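Local coordinates for 35 kDa hemin binding protein (Porphyromonas gingivalis, PDB 5Y1A) that is a hemin-binding virulence protein and type IX secretion cargo with an immunoglobulin-like domain and a thioredoxin domain, the latter probably suited to thiol-disulphide chemistry, at residues T76-N81 and Q93-L98; A143-N148 and G167-D172; P286-Y291 and H337-L342; D246-V251 and A266-L271. One frame throughout, in Å; residues are numbered along the deposited sequence.

Contact 1: residues T76-N81 and Q93-L98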
# COMPACT_ATOMS: atom_id res chain seq x y z
N THR A 76 9.60 -1.42 -1.03
CA THR A 76 8.84 -0.30 -0.49
C THR A 76 9.79 0.89 -0.30
O THR A 76 10.95 0.68 0.05
CB THR A 76 8.18 -0.62 0.85
OG1 THR A 76 9.20 -0.83 1.84
CG2 THR A 76 7.31 -1.86 0.77
N PHE A 77 9.31 2.10 -0.58
CA PHE A 77 10.10 3.32 -0.40
C PHE A 77 9.40 4.15 0.65
O PHE A 77 8.21 4.46 0.51
CB PHE A 77 10.24 4.10 -1.71
CG PHE A 77 11.17 3.44 -2.70
CD1 PHE A 77 12.47 3.93 -2.89
CD2 PHE A 77 10.75 2.31 -3.41
CE1 PHE A 77 13.36 3.29 -3.78
CE2 PHE A 77 11.62 1.67 -4.32
CZ PHE A 77 12.93 2.16 -4.50
N VAL A 78 10.15 4.53 1.69
CA VAL A 78 9.62 5.25 2.84
C VAL A 78 10.26 6.63 2.83
O VAL A 78 11.48 6.75 2.90
CB VAL A 78 10.00 4.54 4.16
CG1 VAL A 78 9.50 5.36 5.36
CG2 VAL A 78 9.43 3.10 4.22
N HIS A 79 9.43 7.66 2.70
CA HIS A 79 9.92 9.03 2.58
C HIS A 79 10.04 9.72 3.92
O HIS A 79 9.25 9.47 4.81
CB HIS A 79 8.98 9.82 1.68
CG HIS A 79 9.23 9.60 0.22
ND1 HIS A 79 9.83 10.54 -0.58
CD2 HIS A 79 9.02 8.51 -0.57
CE1 HIS A 79 9.96 10.06 -1.80
NE2 HIS A 79 9.49 8.83 -1.82
N TYR A 80 11.03 10.61 4.05
CA TYR A 80 11.14 11.42 5.26
C TYR A 80 11.56 12.86 5.00
O TYR A 80 12.39 13.14 4.12
CB TYR A 80 12.07 10.77 6.28
CG TYR A 80 11.91 11.35 7.68
CD1 TYR A 80 10.71 11.19 8.36
CD2 TYR A 80 12.96 12.02 8.32
CE1 TYR A 80 10.52 11.68 9.63
CE2 TYR A 80 12.77 12.55 9.64
CZ TYR A 80 11.53 12.34 10.26
OH TYR A 80 11.23 12.79 11.53
N ASN A 81 11.00 13.78 5.80
CA ASN A 81 11.36 15.21 5.68
C ASN A 81 11.18 15.77 4.27
O ASN A 81 12.05 16.46 3.73
CB ASN A 81 12.77 15.50 6.21
CG ASN A 81 12.83 15.53 7.73
OD1 ASN A 81 11.80 15.47 8.39
ND2 ASN A 81 14.04 15.60 8.29
N GLN A 93 5.90 8.94 10.62
CA GLN A 93 5.84 8.13 11.84
C GLN A 93 6.45 6.76 11.61
O GLN A 93 7.18 6.23 12.48
CB GLN A 93 4.40 7.97 12.34
CG GLN A 93 3.82 9.21 13.00
CD GLN A 93 4.71 9.79 14.08
OE1 GLN A 93 5.05 9.11 15.06
NE2 GLN A 93 5.09 11.05 13.91
N LEU A 94 6.15 6.17 10.45
CA LEU A 94 6.74 4.87 10.07
C LEU A 94 8.27 4.99 10.00
O LEU A 94 8.99 4.13 10.56
CB LEU A 94 6.18 4.41 8.73
CG LEU A 94 6.81 3.11 8.19
CD1 LEU A 94 6.48 1.91 9.06
CD2 LEU A 94 6.31 2.89 6.74
N PHE A 95 8.76 6.03 9.34
CA PHE A 95 10.20 6.27 9.26
C PHE A 95 10.83 6.38 10.65
O PHE A 95 11.82 5.71 10.95
CB PHE A 95 10.57 7.51 8.43
CG PHE A 95 12.05 7.69 8.37
CD1 PHE A 95 12.81 7.00 7.44
CD2 PHE A 95 12.70 8.45 9.34
CE1 PHE A 95 14.24 7.11 7.45
CE2 PHE A 95 14.11 8.59 9.35
CZ PHE A 95 14.87 7.90 8.42
N ILE A 96 10.26 7.21 11.50
CA ILE A 96 10.77 7.39 12.88
C ILE A 96 10.89 6.05 13.63
O ILE A 96 11.87 5.82 14.33
CB ILE A 96 9.86 8.39 13.64
CG1 ILE A 96 10.10 9.79 13.06
CG2 ILE A 96 10.08 8.32 15.19
CD1 ILE A 96 9.04 10.82 13.50
N ALA A 97 9.89 5.19 13.45
CA ALA A 97 9.88 3.87 14.07
C ALA A 97 10.99 2.99 13.52
O ALA A 97 11.71 2.33 14.28
CB ALA A 97 8.48 3.19 13.88
N LEU A 98 11.14 2.99 12.19
CA LEU A 98 12.17 2.20 11.51
C LEU A 98 13.55 2.71 11.91
O LEU A 98 14.48 1.92 12.09
CB LEU A 98 11.98 2.27 9.98
CG LEU A 98 10.81 1.41 9.47
CD1 LEU A 98 10.44 1.75 8.03
CD2 LEU A 98 11.14 -0.09 9.61

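Contact 2: residues A143-N148 and G167-D172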
# COMPACT_ATOMS: atom_id res chain seq x y z
N ALA A 143 10.27 -20.22 4.79
CA ALA A 143 9.93 -19.32 5.89
C ALA A 143 8.91 -20.02 6.78
O ALA A 143 8.13 -20.87 6.29
CB ALA A 143 9.36 -18.02 5.33
N PRO A 144 8.91 -19.72 8.09
CA PRO A 144 7.98 -20.33 9.04
C PRO A 144 6.62 -19.61 9.16
O PRO A 144 5.89 -19.86 10.10
CB PRO A 144 8.75 -20.24 10.35
CG PRO A 144 9.48 -18.97 10.23
CD PRO A 144 9.92 -18.88 8.79
N ALA A 145 6.30 -18.73 8.22
CA ALA A 145 4.97 -18.10 8.15
C ALA A 145 4.63 -17.83 6.70
O ALA A 145 5.51 -17.82 5.83
CB ALA A 145 4.92 -16.81 8.98
N GLU A 146 3.33 -17.62 6.45
CA GLU A 146 2.86 -17.25 5.13
C GLU A 146 1.70 -16.29 5.33
O GLU A 146 0.97 -16.39 6.33
CB GLU A 146 2.42 -18.51 4.36
CG GLU A 146 1.62 -18.30 3.10
CD GLU A 146 1.08 -19.62 2.59
OE1 GLU A 146 -0.09 -19.96 2.90
OE2 GLU A 146 1.85 -20.32 1.89
N VAL A 147 1.56 -15.36 4.40
CA VAL A 147 0.40 -14.47 4.42
C VAL A 147 -0.11 -14.26 3.01
O VAL A 147 0.67 -13.95 2.08
CB VAL A 147 0.66 -13.14 5.18
CG1 VAL A 147 1.86 -12.39 4.62
CG2 VAL A 147 -0.60 -12.26 5.19
N ASN A 148 -1.41 -14.47 2.88
CA ASN A 148 -2.14 -14.39 1.61
C ASN A 148 -3.10 -13.22 1.70
O ASN A 148 -3.65 -12.94 2.77
CB ASN A 148 -2.91 -15.69 1.39
CG ASN A 148 -2.00 -16.91 1.33
OD1 ASN A 148 -1.12 -17.00 0.46
ND2 ASN A 148 -2.17 -17.82 2.27
N GLY A 167 -3.36 -16.34 6.91
CA GLY A 167 -2.10 -17.04 6.84
C GLY A 167 -1.93 -18.09 7.90
O GLY A 167 -2.87 -18.45 8.61
N LYS A 168 -0.71 -18.62 8.00
CA LYS A 168 -0.40 -19.65 8.97
C LYS A 168 1.05 -19.53 9.37
O LYS A 168 1.87 -19.09 8.58
CB LYS A 168 -0.61 -21.05 8.37
CG LYS A 168 -2.03 -21.56 8.47
CD LYS A 168 -2.09 -23.04 8.15
CE LYS A 168 -3.44 -23.63 8.56
NZ LYS A 168 -4.59 -22.88 7.95
N VAL A 169 1.35 -19.93 10.60
CA VAL A 169 2.72 -19.96 11.09
C VAL A 169 3.03 -21.40 11.52
O VAL A 169 2.13 -22.14 11.94
CB VAL A 169 3.00 -18.94 12.24
CG1 VAL A 169 2.56 -17.53 11.84
CG2 VAL A 169 2.32 -19.34 13.57
N ASP A 170 4.29 -21.79 11.38
CA ASP A 170 4.76 -23.08 11.86
C ASP A 170 4.64 -23.20 13.38
O ASP A 170 4.62 -22.19 14.10
CB ASP A 170 6.21 -23.31 11.46
CG ASP A 170 6.37 -23.77 10.03
OD1 ASP A 170 5.42 -24.33 9.44
OD2 ASP A 170 7.47 -23.56 9.52
N ALA A 171 4.61 -24.44 13.86
CA ALA A 171 4.44 -24.73 15.30
C ALA A 171 5.38 -23.96 16.25
O ALA A 171 4.98 -23.55 17.34
CB ALA A 171 4.58 -26.27 15.55
N ASP A 172 6.62 -23.78 15.82
CA ASP A 172 7.62 -23.15 16.67
C ASP A 172 7.33 -21.66 16.92
O ASP A 172 7.85 -21.07 17.88
CB ASP A 172 9.01 -23.37 16.10
CG ASP A 172 9.20 -22.73 14.73
OD1 ASP A 172 8.68 -23.25 13.71
OD2 ASP A 172 9.87 -21.69 14.68

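Contact 3: residues P286-Y291 and H337-L342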
# COMPACT_ATOMS: atom_id res chain seq x y z
N PRO A 286 -33.83 7.09 -0.09
CA PRO A 286 -33.43 8.39 -0.65
C PRO A 286 -34.60 9.38 -0.82
O PRO A 286 -35.72 8.98 -1.16
CB PRO A 286 -32.82 8.04 -2.01
CG PRO A 286 -32.55 6.57 -1.97
CD PRO A 286 -33.55 5.98 -1.02
N SER A 287 -34.28 10.65 -0.59
CA SER A 287 -35.19 11.80 -0.76
C SER A 287 -35.04 12.43 -2.15
O SER A 287 -35.81 13.32 -2.52
CB SER A 287 -34.91 12.87 0.30
OG SER A 287 -33.58 13.37 0.19
N VAL A 288 -34.02 12.00 -2.88
CA VAL A 288 -33.78 12.42 -4.28
C VAL A 288 -33.63 11.18 -5.16
O VAL A 288 -32.73 10.37 -4.93
CB VAL A 288 -32.58 13.43 -4.41
CG1 VAL A 288 -32.95 14.79 -3.78
CG2 VAL A 288 -31.31 12.91 -3.78
N LYS A 289 -34.52 11.00 -6.12
CA LYS A 289 -34.55 9.78 -6.93
C LYS A 289 -33.90 10.00 -8.30
O LYS A 289 -34.60 10.17 -9.30
CB LYS A 289 -35.98 9.24 -7.10
CG LYS A 289 -36.81 9.15 -5.80
CD LYS A 289 -36.32 8.08 -4.83
CE LYS A 289 -37.30 7.92 -3.65
NZ LYS A 289 -36.85 6.88 -2.65
N ALA A 290 -32.58 10.01 -8.33
CA ALA A 290 -31.85 10.13 -9.60
C ALA A 290 -32.06 8.89 -10.48
O ALA A 290 -32.25 7.78 -9.97
CB ALA A 290 -30.37 10.34 -9.32
N TYR A 291 -32.05 9.07 -11.79
CA TYR A 291 -32.06 7.94 -12.72
C TYR A 291 -31.33 8.31 -14.01
O TYR A 291 -31.05 9.49 -14.25
CB TYR A 291 -33.50 7.45 -13.00
CG TYR A 291 -34.41 8.53 -13.54
CD1 TYR A 291 -34.51 8.77 -14.91
CD2 TYR A 291 -35.18 9.31 -12.67
CE1 TYR A 291 -35.33 9.77 -15.41
CE2 TYR A 291 -36.01 10.31 -13.16
CZ TYR A 291 -36.09 10.53 -14.52
OH TYR A 291 -36.91 11.52 -15.00
N HIS A 337 -26.09 16.32 -0.81
CA HIS A 337 -26.30 14.85 -0.90
C HIS A 337 -25.31 14.22 -1.88
O HIS A 337 -24.90 14.88 -2.84
CB HIS A 337 -27.70 14.54 -1.44
CG HIS A 337 -28.81 15.19 -0.68
ND1 HIS A 337 -29.40 14.60 0.42
CD2 HIS A 337 -29.48 16.35 -0.88
CE1 HIS A 337 -30.37 15.37 0.87
NE2 HIS A 337 -30.43 16.44 0.10
N PHE A 338 -24.94 12.96 -1.65
CA PHE A 338 -24.07 12.21 -2.56
C PHE A 338 -24.81 10.93 -2.94
O PHE A 338 -25.19 10.16 -2.06
CB PHE A 338 -22.73 11.87 -1.88
CG PHE A 338 -21.90 13.08 -1.52
CD1 PHE A 338 -20.79 13.43 -2.28
CD2 PHE A 338 -22.24 13.88 -0.43
CE1 PHE A 338 -20.02 14.56 -1.96
CE2 PHE A 338 -21.49 15.00 -0.09
CZ PHE A 338 -20.37 15.34 -0.86
N LEU A 339 -25.05 10.74 -4.23
CA LEU A 339 -25.76 9.57 -4.74
C LEU A 339 -24.82 8.82 -5.65
O LEU A 339 -24.09 9.44 -6.42
CB LEU A 339 -26.99 9.98 -5.55
CG LEU A 339 -28.27 10.51 -4.94
CD1 LEU A 339 -28.78 11.58 -5.87
CD2 LEU A 339 -29.31 9.40 -4.79
N LYS A 340 -24.80 7.50 -5.53
CA LYS A 340 -23.99 6.66 -6.41
C LYS A 340 -24.93 6.17 -7.52
O LYS A 340 -25.95 5.52 -7.23
CB LYS A 340 -23.40 5.49 -5.61
CG LYS A 340 -22.40 4.63 -6.36
CD LYS A 340 -22.01 3.35 -5.57
CE LYS A 340 -21.15 3.63 -4.33
NZ LYS A 340 -20.34 2.39 -3.96
N VAL A 341 -24.64 6.52 -8.77
CA VAL A 341 -25.45 6.07 -9.90
C VAL A 341 -24.66 5.10 -10.78
O VAL A 341 -23.51 5.38 -11.14
CB VAL A 341 -25.93 7.29 -10.75
CG1 VAL A 341 -26.61 6.81 -12.03
CG2 VAL A 341 -26.88 8.16 -9.91
N LEU A 342 -25.25 3.96 -11.13
CA LEU A 342 -24.55 3.02 -12.00
C LEU A 342 -25.17 3.06 -13.41
O LEU A 342 -26.35 2.76 -13.59
CB LEU A 342 -24.58 1.61 -11.42
CG LEU A 342 -23.65 0.59 -12.10
CD1 LEU A 342 -23.12 -0.40 -11.06
CD2 LEU A 342 -24.34 -0.17 -13.20

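Contact 4: residues D246-V251 and A266-L271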
# COMPACT_ATOMS: atom_id res chain seq x y z
N ASP A 246 -0.62 -1.13 -5.02
CA ASP A 246 -0.48 -2.49 -4.48
C ASP A 246 -0.78 -2.45 -2.97
O ASP A 246 -0.64 -1.39 -2.35
CB ASP A 246 0.96 -3.00 -4.65
CG ASP A 246 1.34 -3.19 -6.12
OD1 ASP A 246 0.51 -3.72 -6.88
OD2 ASP A 246 2.46 -2.80 -6.50
N VAL A 247 -1.17 -3.59 -2.39
CA VAL A 247 -1.18 -3.73 -0.92
C VAL A 247 -0.19 -4.82 -0.59
O VAL A 247 -0.24 -5.93 -1.16
CB VAL A 247 -2.56 -4.08 -0.31
CG1 VAL A 247 -2.44 -4.31 1.23
CG2 VAL A 247 -3.55 -2.96 -0.61
N LEU A 248 0.74 -4.48 0.29
CA LEU A 248 1.74 -5.41 0.80
C LEU A 248 1.41 -5.69 2.27
O LEU A 248 1.17 -4.75 3.05
CB LEU A 248 3.12 -4.75 0.71
CG LEU A 248 4.29 -5.40 1.48
CD1 LEU A 248 4.61 -6.77 0.88
CD2 LEU A 248 5.49 -4.53 1.39
N ALA A 249 1.43 -6.96 2.66
CA ALA A 249 1.31 -7.30 4.08
C ALA A 249 2.46 -8.19 4.46
O ALA A 249 2.89 -9.05 3.67
CB ALA A 249 -0.01 -8.01 4.35
N PHE A 250 2.95 -8.00 5.69
CA PHE A 250 3.99 -8.91 6.17
C PHE A 250 3.88 -9.24 7.65
O PHE A 250 3.45 -8.40 8.46
CB PHE A 250 5.39 -8.41 5.78
CG PHE A 250 5.69 -6.99 6.15
CD1 PHE A 250 6.26 -6.68 7.40
CD2 PHE A 250 5.45 -5.96 5.24
CE1 PHE A 250 6.59 -5.34 7.73
CE2 PHE A 250 5.76 -4.60 5.55
CZ PHE A 250 6.33 -4.30 6.80
N VAL A 251 4.23 -10.49 7.98
CA VAL A 251 4.32 -10.99 9.36
C VAL A 251 5.76 -10.77 9.85
O VAL A 251 6.74 -11.07 9.14
CB VAL A 251 3.97 -12.50 9.41
CG1 VAL A 251 4.04 -13.01 10.84
CG2 VAL A 251 2.55 -12.76 8.82
N ALA A 266 5.92 -12.32 3.66
CA ALA A 266 5.11 -11.22 3.12
C ALA A 266 4.25 -11.74 1.97
O ALA A 266 4.56 -12.78 1.37
CB ALA A 266 6.02 -10.17 2.58
N GLY A 267 3.20 -10.99 1.66
CA GLY A 267 2.37 -11.24 0.48
C GLY A 267 2.00 -9.88 -0.11
O GLY A 267 1.98 -8.87 0.59
N GLN A 268 1.70 -9.86 -1.41
CA GLN A 268 1.38 -8.59 -2.07
C GLN A 268 0.48 -8.83 -3.26
O GLN A 268 0.66 -9.79 -4.02
CB GLN A 268 2.66 -7.89 -2.54
CG GLN A 268 2.43 -6.53 -3.18
CD GLN A 268 3.70 -5.93 -3.67
OE1 GLN A 268 4.54 -5.50 -2.87
NE2 GLN A 268 3.88 -5.93 -4.98
N GLU A 269 -0.52 -7.94 -3.41
CA GLU A 269 -1.45 -8.04 -4.53
C GLU A 269 -1.75 -6.65 -5.08
O GLU A 269 -1.63 -5.64 -4.35
CB GLU A 269 -2.77 -8.71 -4.07
CG GLU A 269 -2.67 -10.19 -3.60
CD GLU A 269 -2.17 -11.21 -4.67
OE1 GLU A 269 -2.15 -10.90 -5.89
OE2 GLU A 269 -1.77 -12.32 -4.27
N SER A 270 -2.17 -6.58 -6.35
CA SER A 270 -2.57 -5.29 -6.95
C SER A 270 -3.97 -4.87 -6.50
O SER A 270 -4.94 -5.62 -6.67
CB SER A 270 -2.54 -5.38 -8.49
OG SER A 270 -3.26 -4.33 -9.11
N LEU A 271 -4.07 -3.66 -5.98
CA LEU A 271 -5.35 -3.11 -5.53
C LEU A 271 -6.18 -2.63 -6.73
O LEU A 271 -7.40 -2.90 -6.80
CB LEU A 271 -5.13 -2.01 -4.48
CG LEU A 271 -6.41 -1.33 -3.92
CD1 LEU A 271 -7.37 -2.37 -3.28
CD2 LEU A 271 -6.00 -0.20 -2.97

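Contact 1: residues T76-N81 and Q93-L98
Strand 76-79 passes almost perpendicular to helix 93-98, 100° between their directions and 8.2 Å between axes at closest approach, with Val78 facing Phe95. No hydrogen bond crosses this junction; side chains make it. Val78 divides its methyls. CG1, anti to the backbone N (chi1 177°), meets Phe95 CB at 3.9 Å near the plane of that ring, while Val78 CG2 lies 4.0 Å from Leu94 CD2 and also touches Leu98, one helical turn on. Just beyond the strand, Tyr80 lays its ring on Phe95 in an offset stack, the Tyr80 and Phe95 centroids 4.5 Å apart and the planes tilted by 21°. Overlap is displaced toward the rims: Phe95 CD2 sits 3.4 Å from Tyr80 CG, and Tyr80 CB makes a CH-pi contact over the Phe95 face. Asn81 OD1 lies over the opposite face of Tyr80. Farther out, Ile96 CD1 reaches Tyr80 OH at 3.5 Å, where the exposed Ile96 borders solvent. Phe107 also touches Tyr80, and Val78 pairs through its backbone with Val42 of strand 34-44. A helix laid across the sheet by apolar residues of the preceding strand is the layered beta-alpha packing of the thioredoxin fold.

Contact 2: residues A143-N148 and G167-D172
The open end of a beta hairpin of the beta-sandwich, formed by the start of strand 145-153 and the finish of strand 161-169, pairs here in antiparallel fashion, 4.8 Å between axes and 174° between directions. Ala145 faces Val169 and Val147 faces Gly167 as non-hydrogen-bonded pairs, with Glu146 and Lys168 the hydrogen-bonded pair between them. The Glu146-Lys168 ring is uneven: Glu146 N gives to Lys168 O at 3.0 Å, nearly along the C=O axis, whereas Lys168 N to Glu146 O is stretched to 3.3 Å. Beyond the strand ends the straightest bond, Asp170 N to Pro144 O, is also the shortest, at 2.8 Å (170° at the hydrogen), with the donor above the carbonyl plane.

The tight side is the face of Ala145, Val147 and Val169. Ala145 CB meets Val169 CG1 at 3.8 Å, and this layer continues into Ile264, Phe229 and Leu178. Gly167, bearing no side chain, brings its CA within 3.2 Å of Glu146 O. Asp170 closes the end, its OD2 3.3 Å from Pro144 CA and its OD1 hydrogen-bonded to Ser33.

The other face, that of Glu146 and Lys168, is looser and turned to solvent. Both side chains touch Phe34 of strand 34-44, but the Lys168 amine leads away from strand 145-148, and no salt bridge joins the two charges. The carboxylate of Glu146 is instead held within its own strand: Asn148 ND2, with the acceptor close to its amide plane, donates to Glu146 OE1 at 3.1 Å from above the carboxylate plane.

Contact 3: residues P286-Y291 and H337-L342
The imidazole of His337 is the flat group of this contact, and Ser287 OG approaches it obliquely, 3.8 Å from His337 CE1, without a hydrogen bond. The other ring, that of Tyr291, turns away from strand 337-342, its OH bonded to Glu300. Between them lies the apolar centre. With Val288 CG1 anti to the carbonyl carbon (chi1 -69°), Val288 CG2 takes the crowded position between backbone N and carbonyl carbon and meets Leu339 CD1 at 3.5 Å. Leu339 CD2 rests beside the Val288 carbonyl, 3.6 Å from Val288 O. Ala290 CB continues the row, 4.0 Å from Leu339 CD1 and 4.2 Å from Val341 CG2. Ile297 touches both Ala290 and Val341, so this row merges with the neighbouring strand 296-298. Lys289 reaches away from the strand and gives NZ to Pro286 O at 2.8 Å, in the carbonyl plane and on a lone pair. Strand 337-342 spends its backbone bonds on strand 324-332, of the small C-terminal beta domain, while backbone ties of segment 286-291 go to Glu301 and Val298. Between the two segments the contact is therefore apolar, relying on van der Waals packing among methyls and imposing no beta-pairing register.

Contact 4: residues D246-V251 and A266-L271
Four backbone hydrogen bonds tie strands 246-251 and 266-270 into an antiparallel beta hairpin, the one that ends a four-stranded sheet of the beta-sandwich. Val247 and Glu269 exchange N-H and C=O both ways, Val247 N to Glu269 O at 2.9 Å. Ala249 and Gly267 do the same, with Gly267 N to Ala249 O at 2.8 Å and Ala249 N to Gly267 O nearly straight (169° at the hydrogen). Most of these donors come almost along the C=O axis. CA-H groups of the intervening residues add weaker contacts, such as Gln268 CA to Val247 O at 3.2 Å.

The two faces have different neighbours. The side chains of Val247, Ala249 and Glu269 face strand 145-153, where Leu149 and Leu151 meet them, and Val247 CG2 also touches Leu271 CB. On the opposite face, Leu248, Phe250, Ala266 and Gln268 look toward the thioredoxin part, with Phe74 resting on three of them. Phe250 CB touches Ala266 CB at 3.7 Å while the Phe250 ring, set by chi1 52°, leads away to meet Tyr183 edge-to-face. Leu248 CG lies in the plane of the Phe250 ring at its edge, and Leu248 CD1 packs 3.4 Å from Gly267 O.

The polar rim of the Leu248 face belongs to Gln268 and Asp246. Gln268 runs out extended and stacks its amide on the Asp246 carboxylate, the planes 10° apart. Asp246 OD2 takes a hydrogen bond from Asn187 ND2. Gln268 NE2 is not bonded to that carboxylate, lying 3.8 Å from Asp246 OD2.

In the fold
Along the chain the order is contact 1, contact 2, contact 4, contact 3. Contact 4 lies near the middle of the molecule, 18 Å between centres from contact 1 and 15 Å from contact 2, and touches both. Thr76 of the thioredoxin strand packs on Leu248 through one face of the 246-251/266-271 hairpin, and Val147 packs on Gly267 and Val251 from the other sheet of the sandwich. Thioredoxin layer and beta-sandwich, the latter probably the immunoglobulin-like domain, thus form one continuous body, whereas contact 3 stands apart in the C-terminal beta domain, 35 to 46 Å between centres from the others. Immunoglobulin-like domains of such cargo proteins are essential for their stability during secretion.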